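Local coordinates for polyphenol oxidase, chloroplastic (Malus domestica, PDB 6ELV), which oxidises mono- and o-diphenols to o-diquinones as the whole enzyme and is represented here by its separately expressed C-terminal domain, at residues S26-R31 with D120-V125; F56-A61 with H92-K97; V62-Y67 with G132-G137; V68-D73 with I115-D120. One frame throughout, in Å; residues are numbered along the deposited sequence.

Interaction 1 of 4, residues S26-R31 with D120-V125; sequences STVVKR and DDSVVV. With CA (calcium ion), chain B.
The guanidinium of Arg31 meets Asp120 with its edge: Arg31 NH1 donates to Asp120 O at 2.9 Å, the acceptor lying 14° out of the guanidinium plane and NH1 sitting in the plane of the carbonyl. A bend at chi3 (72°) turns NE off an otherwise extended chain, and Arg31 CD comes within 3.3 Å of Asp120 O. NH1 also reaches Glu118 O, while NE forms a salt bridge with Glu47. A leucine in place of Arg31 would probably leave the carbonyls of Asp120 and Glu118 without this donor and the Glu47 carboxylate without its mate. The backbone carries on the grip, with Arg31 N bonded to Asp121 O at 3.0 Å. Further along, Val29 N gives Val123 O a nearly straight 2.8 Å bond. On the buried face Val29 CG2 packs on Val125 CG2 at 3.7 Å; on the other, Val28 CG1 lies 3.7 Å from Ser122 OG. Strands 25-30 and 122-131 thus pair antiparallel inside a mixed sheet, Thr27 and Val29 facing strand 135-142 of the second sheet. Two residues ahead of the strand, both carboxylate oxygens of Asp120 bind the calcium ion, placing the metal site at this end of the sheet.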
loop_
_atom_site.group_PDB
_atom_site.type_symbol
_atom_site.label_atom_id
_atom_site.label_comp_id
_atom_site.label_asym_id
_atom_site.label_seq_id
_atom_site.Cartn_x
_atom_site.Cartn_y
_atom_site.Cartn_z
ATOM N N SER A 26 -2.765 6.791 6.201
ATOM C CA SER A 26 -3.223 6.757 4.828
ATOM C C SER A 26 -2.427 7.761 4.010
ATOM O O SER A 26 -1.843 8.710 4.539
ATOM C CB SER A 26 -4.728 7.011 4.713
ATOM O OG SER A 26 -5.053 8.333 5.092
ATOM N N THR A 27 -2.392 7.517 2.707
ATOM C CA THR A 27 -1.610 8.341 1.804
ATOM C C THR A 27 -2.235 8.303 0.418
ATOM O O THR A 27 -2.785 7.284 -0.003
ATOM C CB THR A 27 -0.150 7.856 1.814
ATOM O OG1 THR A 27 0.699 8.800 1.165
ATOM C CG2 THR A 27 0.021 6.463 1.213
ATOM N N VAL A 28 -2.151 9.427 -0.286
ATOM C CA VAL A 28 -2.652 9.529 -1.653
ATOM C C VAL A 28 -1.562 9.057 -2.604
ATOM O O VAL A 28 -0.449 9.594 -2.598
ATOM C CB VAL A 28 -3.067 10.969 -1.982
ATOM C CG1 VAL A 28 -3.472 11.058 -3.454
ATOM C CG2 VAL A 28 -4.206 11.426 -1.093
ATOM N N VAL A 29 -1.892 8.073 -3.437
ATOM C CA VAL A 29 -0.945 7.441 -4.351
ATOM C C VAL A 29 -1.444 7.638 -5.777
ATOM O O VAL A 29 -2.586 7.290 -6.096
ATOM C CB VAL A 29 -0.757 5.948 -4.021
ATOM C CG1 VAL A 29 0.301 5.333 -4.919
ATOM C CG2 VAL A 29 -0.370 5.782 -2.563
ATOM N N LYS A 30 -0.591 8.189 -6.629
ATOM C CA LYS A 30 -0.965 8.399 -8.021
ATOM C C LYS A 30 -0.994 7.080 -8.777
ATOM O O LYS A 30 -0.165 6.187 -8.550
ATOM C CB LYS A 30 0.035 9.337 -8.685
ATOM C CG LYS A 30 0.007 10.733 -8.119
ATOM C CD LYS A 30 1.038 11.603 -8.799
ATOM C CE LYS A 30 1.056 12.995 -8.192
ATOM N NZ LYS A 30 2.235 13.781 -8.645
ATOM N N ARG A 31 -1.965 6.958 -9.677
ATOM C CA ARG A 31 -1.995 5.855 -10.614
ATOM C C ARG A 31 -0.926 6.078 -11.678
ATOM O O ARG A 31 -0.339 7.160 -11.758
ATOM C CB ARG A 31 -3.400 5.708 -11.185
ATOM C CG ARG A 31 -4.385 5.246 -10.130
ATOM C CD ARG A 31 -5.766 5.153 -10.706
ATOM N NE ARG A 31 -5.886 4.013 -11.603
ATOM C CZ ARG A 31 -6.891 3.839 -12.446
ATOM N NH1 ARG A 31 -7.847 4.763 -12.555
ATOM N NH2 ARG A 31 -6.932 2.749 -13.196
ATOM N N ASP A 120 -10.530 7.716 -11.665
ATOM C CA ASP A 120 -9.743 8.636 -10.854
ATOM C C ASP A 120 -8.262 8.534 -11.220
ATOM O O ASP A 120 -7.787 7.512 -11.721
ATOM C CB ASP A 120 -9.902 8.318 -9.363
ATOM C CG ASP A 120 -11.318 8.560 -8.828
ATOM O OD1 ASP A 120 -12.106 9.321 -9.430
ATOM O OD2 ASP A 120 -11.628 7.990 -7.767
ATOM N N ASP A 121 -7.519 9.607 -10.938
ATOM C CA ASP A 121 -6.088 9.654 -11.225
ATOM C C ASP A 121 -5.224 9.212 -10.048
ATOM O O ASP A 121 -4.016 9.017 -10.226
ATOM C CB ASP A 121 -5.665 11.064 -11.637
ATOM C CG ASP A 121 -6.075 11.401 -13.053
ATOM O OD1 ASP A 121 -6.014 10.509 -13.924
ATOM O OD2 ASP A 121 -6.460 12.557 -13.302
ATOM N N SER A 122 -5.807 9.064 -8.861
ATOM C CA SER A 122 -5.080 8.640 -7.676
ATOM C C SER A 122 -6.064 7.902 -6.794
ATOM O O SER A 122 -7.272 7.954 -7.021
ATOM C CB SER A 122 -4.526 9.842 -6.920
ATOM O OG SER A 122 -5.571 10.717 -6.536
ATOM N N VAL A 123 -5.531 7.209 -5.783
ATOM C CA VAL A 123 -6.323 6.498 -4.785
ATOM C C VAL A 123 -5.713 6.772 -3.420
ATOM O O VAL A 123 -4.590 7.264 -3.306
ATOM C CB VAL A 123 -6.387 4.979 -5.055
ATOM C CG1 VAL A 123 -7.021 4.704 -6.412
ATOM C CG2 VAL A 123 -4.985 4.351 -4.957
ATOM N N VAL A 124 -6.457 6.428 -2.371
ATOM C CA VAL A 124 -5.925 6.483 -1.014
ATOM C C VAL A 124 -5.582 5.077 -0.557
ATOM O O VAL A 124 -6.437 4.179 -0.585
ATOM C CB VAL A 124 -6.917 7.144 -0.047
ATOM C CG1 VAL A 124 -6.396 7.054 1.386
ATOM C CG2 VAL A 124 -7.145 8.599 -0.445
ATOM N N VAL A 125 -4.344 4.893 -0.112
ATOM C CA VAL A 125 -3.870 3.627 0.430
ATOM C C VAL A 125 -3.735 3.790 1.934
ATOM O O VAL A 125 -3.096 4.741 2.404
ATOM C CB VAL A 125 -2.530 3.217 -0.202
ATOM C CG1 VAL A 125 -2.004 1.929 0.429
ATOM C CG2 VAL A 125 -2.715 3.018 -1.716
HETATM CA CA CA B . -13.754 9.093 -7.380
HETATM O O HOH W 1 -2.005 10.036 -11.921
HETATM O O HOH W 2 -15.003 10.514 -8.965
HETATM O O HOH W 3 -14.953 7.577 -8.827
#

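Interaction 2 of 4, residues F56-A61 with H92-K97; sequences FDRDVA and HSHKHK
Arg58 and His92 are brought together by their side-chain torsions. In His92, CG sits between the backbone N and the carbonyl carbon (chi1 62°), which swings the imidazole toward the arginine; Arg58 CB lies over the ring face, 3.9 Å from its centroid, in a CH-pi contact. In Arg58, CG stands anti to the carbonyl carbon (chi1 -71°) and the extended chain beyond it carries NE outward. At the far end Arg58 NH1 donates to His92 NE2 at 2.9 Å, within 3° of the ring plane, and the guanidinium stands almost perpendicular to that ring. His92 N closes the pair by bonding to Arg58 O at 2.9 Å, from above the carbonyl plane.

His94 covers one face of the guanidinium, its CD2 over the centre and 3.6 Å from Arg58 CZ, but the two planes are too steeply inclined for a stack. Lys97 lends its aliphatic part, with CD 3.6 Å from Arg58 NH2. The contact sets the type I turn Asp57-Val60, in which strand 48-57 ends, against the loop between strands 82-89 and 99-107. Since His92 NE2 accepts from the arginine and ND1 bonds to Val90 O, that ring is probably neutral with its proton on ND1. Arg58 NH2 lies only 4.3 Å from Lys97 NZ, and a like charge so near would be expected to lower the pKa of Lys97 somewhat.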
loop_
_atom_site.group_PDB
_atom_site.type_symbol
_atom_site.label_atom_id
_atom_site.label_comp_id
_atom_site.label_asym_id
_atom_site.label_seq_id
_atom_site.Cartn_x
_atom_site.Cartn_y
_atom_site.Cartn_z
ATOM N N PHE A 56 12.467 -4.661 8.803
ATOM C CA PHE A 56 12.149 -5.052 10.171
ATOM C C PHE A 56 13.175 -6.084 10.621
ATOM O O PHE A 56 13.888 -6.675 9.806
ATOM C CB PHE A 56 10.732 -5.645 10.270
ATOM C CG PHE A 56 10.492 -6.769 9.302
ATOM C CD1 PHE A 56 10.097 -6.516 7.995
ATOM C CD2 PHE A 56 10.725 -8.085 9.681
ATOM C CE1 PHE A 56 9.922 -7.549 7.109
ATOM C CE2 PHE A 56 10.541 -9.124 8.790
ATOM C CZ PHE A 56 10.143 -8.850 7.503
ATOM N N ASP A 57 13.235 -6.297 11.930
ATOM C CA ASP A 57 14.084 -7.343 12.488
ATOM C C ASP A 57 13.417 -8.695 12.264
ATOM O O ASP A 57 12.239 -8.872 12.580
ATOM C CB ASP A 57 14.287 -7.137 13.989
ATOM C CG ASP A 57 15.280 -6.034 14.324
ATOM O OD1 ASP A 57 15.809 -5.358 13.426
ATOM O OD2 ASP A 57 15.518 -5.836 15.530
ATOM N N ARG A 58 14.190 -9.672 11.782
ATOM C CA ARG A 58 13.624 -10.975 11.452
ATOM C C ARG A 58 13.051 -11.702 12.661
ATOM O O ARG A 58 12.132 -12.510 12.498
ATOM C CB ARG A 58 14.668 -11.837 10.754
ATOM C CG ARG A 58 14.968 -11.366 9.349
ATOM C CD ARG A 58 16.161 -12.118 8.760
ATOM N NE ARG A 58 16.502 -11.629 7.425
ATOM C CZ ARG A 58 16.105 -12.183 6.284
ATOM N NH1 ARG A 58 15.379 -13.292 6.291
ATOM N NH2 ARG A 58 16.460 -11.641 5.129
ATOM N N ASP A 59 13.554 -11.429 13.872
ATOM C CA ASP A 59 13.040 -12.082 15.074
ATOM C C ASP A 59 11.779 -11.429 15.630
ATOM O O ASP A 59 11.323 -11.820 16.710
ATOM C CB ASP A 59 14.122 -12.230 16.156
ATOM C CG ASP A 59 14.653 -10.901 16.676
ATOM O OD1 ASP A 59 14.052 -9.839 16.423
ATOM O OD2 ASP A 59 15.699 -10.927 17.352
ATOM N N VAL A 60 11.201 -10.469 14.910
ATOM C CA VAL A 60 9.964 -9.804 15.304
ATOM C C VAL A 60 8.889 -10.232 14.310
ATOM O O VAL A 60 9.028 -9.991 13.106
ATOM C CB VAL A 60 10.136 -8.276 15.297
ATOM C CG1 VAL A 60 8.794 -7.575 15.530
ATOM C CG2 VAL A 60 11.171 -7.840 16.333
ATOM N N ALA A 61 7.810 -10.848 14.796
ATOM C CA ALA A 61 6.675 -11.126 13.920
ATOM C C ALA A 61 6.089 -9.808 13.436
ATOM O O ALA A 61 5.908 -8.873 14.227
ATOM C CB ALA A 61 5.595 -11.898 14.674
ATOM N N HIS A 92 12.041 -15.430 12.756
ATOM C CA HIS A 92 13.049 -16.417 12.411
ATOM C C HIS A 92 14.414 -15.784 12.586
ATOM O O HIS A 92 14.543 -14.571 12.794
ATOM C CB HIS A 92 12.865 -16.914 10.968
ATOM C CG HIS A 92 13.017 -15.842 9.929
ATOM N ND1 HIS A 92 11.997 -14.976 9.603
ATOM C CD2 HIS A 92 14.068 -15.493 9.148
ATOM C CE1 HIS A 92 12.412 -14.145 8.665
ATOM N NE2 HIS A 92 13.662 -14.438 8.359
ATOM N N SER A 93 15.439 -16.627 12.496
ATOM C CA SER A 93 16.792 -16.111 12.425
ATOM C C SER A 93 17.398 -16.442 11.072
ATOM O O SER A 93 16.926 -17.313 10.339
ATOM C CB SER A 93 17.672 -16.621 13.567
ATOM O OG SER A 93 17.868 -18.002 13.454
ATOM N N HIS A 94 18.422 -15.675 10.733
ATOM C CA HIS A 94 19.122 -15.802 9.469
ATOM C C HIS A 94 20.611 -15.783 9.761
ATOM O O HIS A 94 21.078 -14.981 10.572
ATOM C CB HIS A 94 18.711 -14.629 8.589
ATOM C CG HIS A 94 19.324 -14.586 7.225
ATOM N ND1 HIS A 94 20.676 -14.419 6.998
ATOM C CD2 HIS A 94 18.730 -14.577 6.008
ATOM C CE1 HIS A 94 20.879 -14.342 5.690
ATOM N NE2 HIS A 94 19.716 -14.431 5.069
ATOM N N LYS A 95 21.340 -16.669 9.072
ATOM C CA LYS A 95 22.758 -16.925 9.315
ATOM C C LYS A 95 23.645 -15.692 9.178
ATOM O O LYS A 95 24.757 -15.696 9.722
ATOM C CB LYS A 95 23.251 -18.022 8.349
ATOM C CG LYS A 95 23.098 -17.588 6.873
ATOM C CD LYS A 95 23.166 -18.723 5.884
ATOM C CE LYS A 95 23.294 -18.159 4.498
ATOM N NZ LYS A 95 24.589 -17.440 4.363
ATOM N N HIS A 96 23.225 -14.662 8.431
ATOM C CA HIS A 96 24.075 -13.483 8.315
ATOM C C HIS A 96 23.326 -12.155 8.265
ATOM O O HIS A 96 23.952 -11.122 7.990
ATOM C CB HIS A 96 25.105 -13.593 7.177
ATOM C CG HIS A 96 24.543 -13.492 5.789
ATOM N ND1 HIS A 96 24.324 -14.596 4.990
ATOM C CD2 HIS A 96 24.245 -12.414 5.027
ATOM C CE1 HIS A 96 23.889 -14.205 3.807
ATOM N NE2 HIS A 96 23.831 -12.885 3.802
ATOM N N LYS A 97 22.025 -12.134 8.533
ATOM C CA LYS A 97 21.244 -10.907 8.514
ATOM C C LYS A 97 20.381 -10.824 9.760
ATOM O O LYS A 97 19.661 -11.770 10.084
ATOM C CB LYS A 97 20.317 -10.860 7.304
ATOM C CG LYS A 97 21.003 -10.709 5.967
ATOM C CD LYS A 97 19.986 -10.809 4.849
ATOM C CE LYS A 97 20.617 -10.576 3.489
ATOM N NZ LYS A 97 19.630 -10.824 2.411
#

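Interaction 3 of 4, residues V62-Y67 with G132-G137; sequences VKFDVY and GAVKIG
Val62 and Phe64 of strand 62-70 face Val134 and Ile136 across the interior of a sandwich of two beta sheets, near the beginning of strand 135-142 in the opposing sheet. Phe64 and Ile136 meet tip to tip: Ile136 CD1 is 3.7 Å from Phe64 CE2 and equally near CZ, approaching the ring obliquely. The first torsion of Phe64 holds CG between the backbone N and the carbonyl carbon (chi1 66°), toward Ile136. Phe64 CD2 lies 4.2 Å from Val134 CG1, the two side chains crossing at about a right angle.

Val62 divides its methyls. CG1 rests 4.0 Å from Val134 CB, while CG2 turns to the backbone, 4.0 Å from Ala133 O and 4.2 Å from Gly132 CA. Gly132 has a positive phi (92°), and a CB there would collide both with Val62 CG2 and with the carbonyl oxygen of Phe131. An alanine at Val62 lacks both methyls and would probably open a gap between Val134, the Gly132-Ala133 backbone and the ring of Phe56, which packs on the same residue. Phe87 lies beside Phe64 and Ile51 beside Ile136, extending the apolar layer. Lys63 and Asp65 lie on the other face of the strand, joined by a salt bridge. Between these segments the contact is one of shape and dispersion, with no hydrogen bond.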
loop_
_atom_site.group_PDB
_atom_site.type_symbol
_atom_site.label_atom_id
_atom_site.label_comp_id
_atom_site.label_asym_id
_atom_site.label_seq_id
_atom_site.Cartn_x
_atom_site.Cartn_y
_atom_site.Cartn_z
ATOM N N VAL A 62 5.805 -9.718 12.141
ATOM C CA VAL A 62 5.271 -8.495 11.560
ATOM C C VAL A 62 4.009 -8.819 10.784
ATOM O O VAL A 62 3.964 -9.792 10.019
ATOM C CB VAL A 62 6.302 -7.786 10.664
ATOM C CG1 VAL A 62 5.653 -6.631 9.895
ATOM C CG2 VAL A 62 7.454 -7.286 11.502
ATOM N N LYS A 63 2.983 -7.995 10.977
ATOM C CA LYS A 63 1.812 -8.038 10.120
ATOM C C LYS A 63 1.259 -6.635 9.978
ATOM O O LYS A 63 1.093 -5.924 10.975
ATOM C CB LYS A 63 0.728 -8.930 10.706
ATOM C CG LYS A 63 -0.518 -9.000 9.835
ATOM C CD LYS A 63 -1.394 -10.151 10.271
ATOM C CE LYS A 63 -2.324 -10.604 9.172
ATOM N NZ LYS A 63 -3.486 -9.717 9.082
ATOM N N PHE A 64 0.954 -6.256 8.743
ATOM C CA PHE A 64 0.155 -5.074 8.486
ATOM C C PHE A 64 -0.779 -5.363 7.323
ATOM O O PHE A 64 -0.454 -6.140 6.418
ATOM C CB PHE A 64 0.993 -3.795 8.276
ATOM C CG PHE A 64 1.860 -3.774 7.036
ATOM C CD1 PHE A 64 1.346 -3.383 5.800
ATOM C CD2 PHE A 64 3.214 -4.064 7.128
ATOM C CE1 PHE A 64 2.153 -3.324 4.681
ATOM C CE2 PHE A 64 4.035 -4.010 6.014
ATOM C CZ PHE A 64 3.505 -3.640 4.785
ATOM N N ASP A 65 -1.942 -4.727 7.361
ATOM C CA ASP A 65 -2.970 -4.898 6.354
ATOM C C ASP A 65 -3.059 -3.642 5.494
ATOM O O ASP A 65 -2.759 -2.533 5.948
ATOM C CB ASP A 65 -4.318 -5.227 7.000
ATOM C CG ASP A 65 -4.280 -6.506 7.827
ATOM O OD1 ASP A 65 -3.449 -7.405 7.560
ATOM O OD2 ASP A 65 -5.106 -6.620 8.746
ATOM N N VAL A 66 -3.461 -3.829 4.242
ATOM C CA VAL A 66 -3.493 -2.758 3.255
ATOM C C VAL A 66 -4.907 -2.626 2.718
ATOM O O VAL A 66 -5.513 -3.626 2.305
ATOM C CB VAL A 66 -2.521 -3.045 2.099
ATOM C CG1 VAL A 66 -2.492 -1.874 1.121
ATOM C CG2 VAL A 66 -1.128 -3.352 2.632
ATOM N N TYR A 67 -5.415 -1.394 2.711
ATOM C CA TYR A 67 -6.739 -1.071 2.195
ATOM C C TYR A 67 -6.625 0.057 1.176
ATOM O O TYR A 67 -5.677 0.845 1.196
ATOM C CB TYR A 67 -7.699 -0.641 3.320
ATOM C CG TYR A 67 -8.008 -1.735 4.310
ATOM C CD1 TYR A 67 -7.075 -2.130 5.264
ATOM C CD2 TYR A 67 -9.240 -2.371 4.300
ATOM C CE1 TYR A 67 -7.367 -3.131 6.167
ATOM C CE2 TYR A 67 -9.536 -3.372 5.203
ATOM C CZ TYR A 67 -8.588 -3.759 6.124
ATOM O OH TYR A 67 -8.876 -4.758 7.028
ATOM N N GLY A 132 4.276 -5.814 15.352
ATOM C CA GLY A 132 5.656 -5.709 14.945
ATOM C C GLY A 132 6.072 -4.332 14.477
ATOM O O GLY A 132 5.333 -3.673 13.739
ATOM N N ALA A 133 7.266 -3.904 14.871
ATOM C CA ALA A 133 7.840 -2.660 14.379
ATOM C C ALA A 133 8.322 -2.853 12.950
ATOM O O ALA A 133 9.070 -3.788 12.663
ATOM C CB ALA A 133 9.021 -2.260 15.257
ATOM N N VAL A 134 7.893 -1.972 12.054
ATOM C CA VAL A 134 8.240 -2.094 10.648
ATOM C C VAL A 134 8.384 -0.702 10.047
ATOM O O VAL A 134 7.638 0.221 10.388
ATOM C CB VAL A 134 7.216 -2.982 9.903
ATOM C CG1 VAL A 134 5.839 -2.349 9.877
ATOM C CG2 VAL A 134 7.686 -3.287 8.486
ATOM N N LYS A 135 9.359 -0.563 9.154
ATOM C CA LYS A 135 9.556 0.616 8.328
ATOM C C LYS A 135 8.982 0.344 6.946
ATOM O O LYS A 135 9.132 -0.752 6.399
ATOM C CB LYS A 135 11.048 0.951 8.198
ATOM C CG LYS A 135 11.377 1.958 7.093
ATOM C CD LYS A 135 12.869 2.076 6.838
ATOM C CE LYS A 135 13.181 2.386 5.389
ATOM N NZ LYS A 135 13.194 1.179 4.503
ATOM N N ILE A 136 8.318 1.349 6.390
ATOM C CA ILE A 136 7.804 1.318 5.027
ATOM C C ILE A 136 8.609 2.334 4.224
ATOM O O ILE A 136 8.618 3.525 4.560
ATOM C CB ILE A 136 6.309 1.676 4.989
ATOM C CG1 ILE A 136 5.489 0.832 5.973
ATOM C CG2 ILE A 136 5.790 1.577 3.554
ATOM C CD1 ILE A 136 5.475 -0.636 5.651
ATOM N N GLY A 137 9.281 1.874 3.170
ATOM C CA GLY A 137 10.170 2.718 2.393
ATOM C C GLY A 137 9.475 3.652 1.424
ATOM O O GLY A 137 9.919 4.789 1.242
#

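Interaction 4 of 4, residues V68-D73 with I115-D120; sequences VNDVDD and IEAEDD. With CA (calcium ion), chain B.
Asp70 and Asp120 hold the close-packed part of this contact, their side chains crossing at about a right angle on one calcium ion. Asp70 binds it through both oxygens, OD1 and OD2 each 2.5 Å from the calcium. Asp72 adds OD2 at 2.4 Å from the metal and comes at Asp120 tip to tip, the carboxylate planes nearly perpendicular. The metal lets acidic oxygens crowd together, Asp70 OD2 and Asp120 OD2 being 3.1 Å apart.

An Asx turn sets up this loop: Asp70 OD1 accepts from Asp72 N at 2.8 Å through its anti lone pair, leaving the syn side to the calcium. Across from it, helix 109-115 ends in a Schellman motif with Glu116 as its C-prime residue. Away from the metal the methyl CD1 of Ile115 lies against the backbone, 3.8 Å from Asp70 N, and against Val68 CG1 at 4.1 Å.

Around the exposed Glu116 and Asp119 the link is looser and made of water. Two waters complete a seven-fold calcium shell; one donates to Glu116 O and Asp119 OD1, the other to Asp119 OD2 over a longer 3.2 Å, so Asp119 probably helps to hold both waters from the second shell.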
loop_
_atom_site.group_PDB
_atom_site.type_symbol
_atom_site.label_atom_id
_atom_site.label_comp_id
_atom_site.label_asym_id
_atom_site.label_seq_id
_atom_site.Cartn_x
_atom_site.Cartn_y
_atom_site.Cartn_z
ATOM N N VAL A 68 -7.621 0.153 0.302
ATOM C CA VAL A 68 -7.675 1.213 -0.701
ATOM C C VAL A 68 -9.060 1.843 -0.675
ATOM O O VAL A 68 -10.064 1.145 -0.496
ATOM C CB VAL A 68 -7.353 0.642 -2.104
ATOM C CG1 VAL A 68 -7.472 1.707 -3.186
ATOM C CG2 VAL A 68 -5.954 0.058 -2.121
ATOM N N ASN A 69 -9.124 3.156 -0.895
ATOM C CA ASN A 69 -10.407 3.823 -1.059
ATOM C C ASN A 69 -10.296 4.915 -2.109
ATOM O O ASN A 69 -9.208 5.367 -2.457
ATOM C CB ASN A 69 -11.015 4.365 0.261
ATOM C CG ASN A 69 -10.255 5.544 0.863
ATOM O OD1 ASN A 69 -9.390 5.361 1.721
ATOM N ND2 ASN A 69 -10.617 6.761 0.470
ATOM N N ASP A 70 -11.468 5.340 -2.580
ATOM C CA ASP A 70 -11.591 6.399 -3.570
ATOM C C ASP A 70 -11.095 7.711 -2.968
ATOM O O ASP A 70 -11.518 8.108 -1.872
ATOM C CB ASP A 70 -13.069 6.474 -3.970
ATOM C CG ASP A 70 -13.344 7.421 -5.117
ATOM O OD1 ASP A 70 -12.946 8.606 -5.033
ATOM O OD2 ASP A 70 -14.017 6.997 -6.089
ATOM N N VAL A 71 -10.197 8.382 -3.695
ATOM C CA VAL A 71 -9.573 9.615 -3.235
ATOM C C VAL A 71 -10.579 10.717 -2.935
ATOM O O VAL A 71 -10.279 11.634 -2.165
ATOM C CB VAL A 71 -8.515 10.061 -4.268
ATOM C CG1 VAL A 71 -9.181 10.522 -5.562
ATOM C CG2 VAL A 71 -7.597 11.123 -3.685
ATOM N N ASP A 72 -11.763 10.658 -3.521
ATOM C CA ASP A 72 -12.767 11.691 -3.325
ATOM C C ASP A 72 -13.675 11.434 -2.126
ATOM O O ASP A 72 -14.533 12.270 -1.818
ATOM C CB ASP A 72 -13.610 11.789 -4.586
ATOM C CG ASP A 72 -12.767 12.033 -5.828
ATOM O OD1 ASP A 72 -12.030 13.046 -5.834
ATOM O OD2 ASP A 72 -12.821 11.220 -6.780
ATOM N N ASP A 73 -13.522 10.307 -1.443
ATOM C CA ASP A 73 -14.311 10.053 -0.247
ATOM C C ASP A 73 -13.929 11.048 0.844
ATOM O O ASP A 73 -12.769 11.434 0.975
ATOM C CB ASP A 73 -13.985 8.680 0.335
ATOM C CG ASP A 73 -14.395 7.526 -0.542
ATOM O OD1 ASP A 73 -15.105 7.706 -1.557
ATOM O OD2 ASP A 73 -13.991 6.396 -0.171
ATOM N N ILE A 115 -14.628 -0.644 -6.154
ATOM C CA ILE A 115 -14.849 0.598 -5.417
ATOM C C ILE A 115 -15.300 1.729 -6.318
ATOM O O ILE A 115 -15.629 2.807 -5.816
ATOM C CB ILE A 115 -13.650 1.011 -4.545
ATOM C CG1 ILE A 115 -12.459 1.453 -5.391
ATOM C CG2 ILE A 115 -13.278 -0.118 -3.613
ATOM C CD1 ILE A 115 -11.358 2.117 -4.579
ATOM N N GLU A 116 -15.318 1.505 -7.631
ATOM C CA GLU A 116 -15.783 2.481 -8.617
ATOM C C GLU A 116 -14.891 3.722 -8.673
ATOM O O GLU A 116 -15.368 4.856 -8.723
ATOM C CB GLU A 116 -17.260 2.819 -8.438
ATOM C CG GLU A 116 -18.144 1.589 -8.499
ATOM C CD GLU A 116 -19.615 1.924 -8.488
ATOM O OE1 GLU A 116 -20.076 2.549 -7.512
ATOM O OE2 GLU A 116 -20.312 1.565 -9.458
ATOM N N ALA A 117 -13.580 3.484 -8.682
ATOM C CA ALA A 117 -12.560 4.521 -8.776
ATOM C C ALA A 117 -11.786 4.469 -10.091
ATOM O O ALA A 117 -10.729 5.100 -10.207
ATOM C CB ALA A 117 -11.601 4.426 -7.588
ATOM N N GLU A 118 -12.292 3.737 -11.093
ATOM C CA GLU A 118 -11.527 3.512 -12.318
ATOM C C GLU A 118 -11.270 4.794 -13.085
ATOM O O GLU A 118 -10.348 4.837 -13.901
ATOM C CB GLU A 118 -12.262 2.552 -13.254
ATOM C CG GLU A 118 -12.289 1.106 -12.815
ATOM C CD GLU A 118 -13.139 0.253 -13.742
ATOM O OE1 GLU A 118 -14.382 0.368 -13.658
ATOM O OE2 GLU A 118 -12.582 -0.523 -14.548
ATOM N N ASP A 119 -12.088 5.819 -12.860
ATOM C CA ASP A 119 -12.010 7.110 -13.521
ATOM C C ASP A 119 -11.096 8.091 -12.807
ATOM O O ASP A 119 -10.942 9.219 -13.283
ATOM C CB ASP A 119 -13.411 7.729 -13.550
ATOM C CG ASP A 119 -13.970 7.961 -12.146
ATOM O OD1 ASP A 119 -14.199 6.965 -11.424
ATOM O OD2 ASP A 119 -14.170 9.135 -11.757
ATOM N N ASP A 120 -10.530 7.716 -11.665
ATOM C CA ASP A 120 -9.743 8.636 -10.854
ATOM C C ASP A 120 -8.262 8.534 -11.220
ATOM O O ASP A 120 -7.787 7.512 -11.721
ATOM C CB ASP A 120 -9.902 8.318 -9.363
ATOM C CG ASP A 120 -11.318 8.560 -8.828
ATOM O OD1 ASP A 120 -12.106 9.321 -9.430
ATOM O OD2 ASP A 120 -11.628 7.990 -7.767
HETATM CA CA CA B . -13.754 9.093 -7.380
HETATM O O HOH W 4 -16.201 5.500 -5.569
HETATM O O HOH W 5 -9.694 7.054 -6.137
HETATM O O HOH W 3 -14.953 7.577 -8.827
HETATM O O HOH W 2 -15.003 10.514 -8.965
#

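How the interactions relate
Interaction 3 is the buried one, an apolar meeting of the two sheets, whereas interaction 2 is a surface contact of turn and loop built on arginine and histidine. Interactions 1 and 4 are both partly buried and work as neighbours: they share Asp120 and the calcium ion, and Arg31 of the first bonds to Glu118 of the second. One pairs strands by backbone bonds, the other closes loops through a metal. Strand 62-70 serves interactions 3 and 4 in turn, running from the sandwich interior to the calcium end. Interaction 2 touches interaction 3 through Phe56 and Val60 but lies about 37 Å, centre to centre, from interaction 4.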